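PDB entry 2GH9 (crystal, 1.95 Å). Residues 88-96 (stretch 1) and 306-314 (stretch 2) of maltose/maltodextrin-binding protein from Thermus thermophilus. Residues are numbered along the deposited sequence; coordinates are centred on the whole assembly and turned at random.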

# COMPACT_ATOMS: atom_id res chain seq x y z
N LEU A 88 6.64 -12.93 18.19
CA LEU A 88 5.24 -12.51 18.07
C LEU A 88 4.84 -11.36 19.00
O LEU A 88 4.18 -10.42 18.57
CB LEU A 88 4.30 -13.71 18.27
CG LEU A 88 4.40 -14.75 17.15
CD1 LEU A 88 3.65 -16.05 17.52
CD2 LEU A 88 3.91 -14.16 15.80
N ALA A 89 5.27 -11.43 20.27
CA ALA A 89 5.00 -10.38 21.27
C ALA A 89 5.53 -9.01 20.88
O ALA A 89 4.98 -7.97 21.30
CB ALA A 89 5.58 -10.78 22.67
N ASP A 90 6.62 -8.99 20.12
CA ASP A 90 7.22 -7.73 19.72
C ASP A 90 6.50 -7.07 18.51
O ASP A 90 6.74 -5.91 18.20
CB ASP A 90 8.70 -7.93 19.41
CG ASP A 90 9.32 -6.72 18.79
OD1 ASP A 90 9.37 -5.67 19.47
OD2 ASP A 90 9.76 -6.80 17.61
N LEU A 91 5.64 -7.83 17.85
CA LEU A 91 4.88 -7.31 16.70
C LEU A 91 3.68 -6.47 17.13
O LEU A 91 2.97 -6.80 18.08
CB LEU A 91 4.38 -8.45 15.81
CG LEU A 91 5.39 -9.44 15.20
CD1 LEU A 91 4.65 -10.56 14.46
CD2 LEU A 91 6.37 -8.76 14.27
N GLN A 92 3.43 -5.38 16.40
CA GLN A 92 2.22 -4.59 16.57
C GLN A 92 0.98 -5.45 16.29
O GLN A 92 0.93 -6.19 15.31
CB GLN A 92 2.24 -3.40 15.60
CG GLN A 92 3.28 -2.35 15.92
CD GLN A 92 3.48 -1.35 14.80
OE1 GLN A 92 3.07 -1.58 13.65
NE2 GLN A 92 4.12 -0.22 15.13
N GLY A 93 -0.00 -5.34 17.17
CA GLY A 93 -1.27 -6.05 17.02
C GLY A 93 -1.94 -6.01 15.65
O GLY A 93 -2.44 -7.01 15.18
N VAL A 94 -1.99 -4.85 15.02
CA VAL A 94 -2.65 -4.73 13.71
C VAL A 94 -1.90 -5.53 12.63
O VAL A 94 -2.50 -6.03 11.70
CB VAL A 94 -2.77 -3.26 13.23
CG1 VAL A 94 -3.68 -2.45 14.18
CG2 VAL A 94 -1.42 -2.63 13.15
N ALA A 95 -0.58 -5.61 12.76
CA ALA A 95 0.25 -6.36 11.80
C ALA A 95 0.04 -7.86 11.93
O ALA A 95 -0.02 -8.58 10.92
CB ALA A 95 1.72 -6.00 11.98
N VAL A 96 -0.05 -8.33 13.18
CA VAL A 96 -0.43 -9.70 13.45
C VAL A 96 -1.80 -10.00 12.85
O VAL A 96 -1.95 -10.95 12.13
CB VAL A 96 -0.42 -10.03 14.97
CG1 VAL A 96 -0.93 -11.43 15.22
CG2 VAL A 96 0.98 -9.87 15.55
N ILE A 306 7.68 1.34 7.29
CA ILE A 306 7.82 1.44 8.75
C ILE A 306 7.84 0.04 9.37
O ILE A 306 6.94 -0.74 9.10
CB ILE A 306 6.68 2.29 9.35
CG1 ILE A 306 6.55 3.64 8.61
CG2 ILE A 306 6.86 2.51 10.89
CD1 ILE A 306 7.89 4.37 8.38
N PRO A 307 8.86 -0.29 10.18
CA PRO A 307 8.83 -1.60 10.88
C PRO A 307 7.54 -1.86 11.67
O PRO A 307 6.98 -0.95 12.27
CB PRO A 307 10.03 -1.51 11.83
CG PRO A 307 10.98 -0.61 11.11
CD PRO A 307 10.10 0.44 10.47
N VAL A 308 7.07 -3.10 11.63
CA VAL A 308 5.95 -3.50 12.49
C VAL A 308 6.45 -4.08 13.84
O VAL A 308 5.65 -4.48 14.69
CB VAL A 308 5.00 -4.48 11.79
CG1 VAL A 308 4.36 -3.80 10.54
CG2 VAL A 308 5.72 -5.74 11.42
N SER A 309 7.77 -4.12 14.02
CA SER A 309 8.38 -4.46 15.31
C SER A 309 8.25 -3.26 16.25
O SER A 309 8.82 -2.21 16.00
CB SER A 309 9.85 -4.84 15.13
OG SER A 309 10.57 -4.88 16.35
N LYS A 310 7.51 -3.43 17.35
CA LYS A 310 7.45 -2.40 18.40
C LYS A 310 8.85 -1.90 18.77
O LYS A 310 9.12 -0.70 18.76
CB LYS A 310 6.80 -2.94 19.67
CG LYS A 310 5.32 -3.22 19.58
CD LYS A 310 4.81 -3.65 20.95
CE LYS A 310 3.60 -4.56 20.88
NZ LYS A 310 3.31 -5.25 22.20
N SER A 311 9.72 -2.85 19.09
CA SER A 311 11.13 -2.60 19.42
C SER A 311 11.85 -1.73 18.37
O SER A 311 12.41 -0.67 18.69
CB SER A 311 11.83 -3.97 19.56
OG SER A 311 13.24 -3.89 19.58
N ALA A 312 11.82 -2.18 17.11
CA ALA A 312 12.47 -1.47 16.01
C ALA A 312 11.87 -0.08 15.77
O ALA A 312 12.59 0.87 15.47
CB ALA A 312 12.43 -2.32 14.73
N VAL A 313 10.55 0.05 15.92
CA VAL A 313 9.88 1.35 15.75
C VAL A 313 10.33 2.41 16.78
O VAL A 313 10.62 3.56 16.41
CB VAL A 313 8.32 1.22 15.81
CG1 VAL A 313 7.69 2.36 16.56
CG2 VAL A 313 7.75 1.15 14.41
N LYS A 314 10.37 2.03 18.06
CA LYS A 314 10.83 2.92 19.13
C LYS A 314 12.26 3.36 18.86
O LYS A 314 12.62 4.50 19.11
CB LYS A 314 10.75 2.22 20.49
CG LYS A 314 11.01 3.14 21.68
CD LYS A 314 11.21 2.33 22.94
CE LYS A 314 11.04 3.17 24.21
NZ LYS A 314 10.90 2.33 25.45
O HOH W 1 4.67 0.58 12.12

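Free backbone amides at the start of a helix need acceptors, and an aspartate brought in from a distant part of the chain can supply them. The maltose/maltodextrin-binding protein from Thermus thermophilus offers a compact example, in which D90 meets the first turn of a helix more than 200 residues away in sequence. The shortest link joins S309 OG to D90 OD2 at 2.4 Å, a very short hydrogen bond in which the serine donates. The other carboxylate oxygen is engaged as well: S311 N donates to D90 OD1 at 2.9 Å, with an angle of 159° at the hydrogen. With chi1 near 171° (t), the aspartate thus spends its two oxygens on two different residues of the same turn.

S309 serves two partners through one atom. It occupies the N-cap position, and its OG accepts from A312 N at 3.1 Å in a nearly straight capping bond while donating to D90. The hydroxyl therefore links the carboxylate to the helix it caps, and the amides of S311 and A312 both find side-chain acceptors, one from each stretch.

The backbones reinforce this arrangement. K310 N donates to D90 O at 2.7 Å, and Q92 N donates to V308 O at 2.9 Å with an angle of 169°. These two bonds flank L91 and S309, whose CA atoms lie 4.7 Å apart in a single beta bridge. V308 O also receives a CA-H...O contact from L91 CA at 3.6 Å, so one carbonyl meets groups from two successive residues of stretch 1. The bridge is single, and Q92, like S309, is an N-cap residue right before a helix.

Farther out, the polar contacts loosen. The extended side chain of K310 reaches back along stretch 1, where its NZ makes a weak hydrogen bond to A89 O at 3.3 Å. Water 1 connects the stretches indirectly, donating to Q92 OE1 at 3.1 Å and to P307 O at 2.8 Å.

Apolar packing completes the contact around V308, which is buried. A95 points its CB toward stretch 2 and comes within 3.6 Å of V308 CB, while L91 CD2 approaches V308 CG2 at 4.2 Å. The CA-to-CB bond of L91 points away, yet the end of its side chain comes nearer. Beside this packing, Q92 NE2 lies 3.9 Å from V313 CG2, a van der Waals contact between a polar and an apolar atom. Altogether the two stretches bury 453 Å², counting both sides.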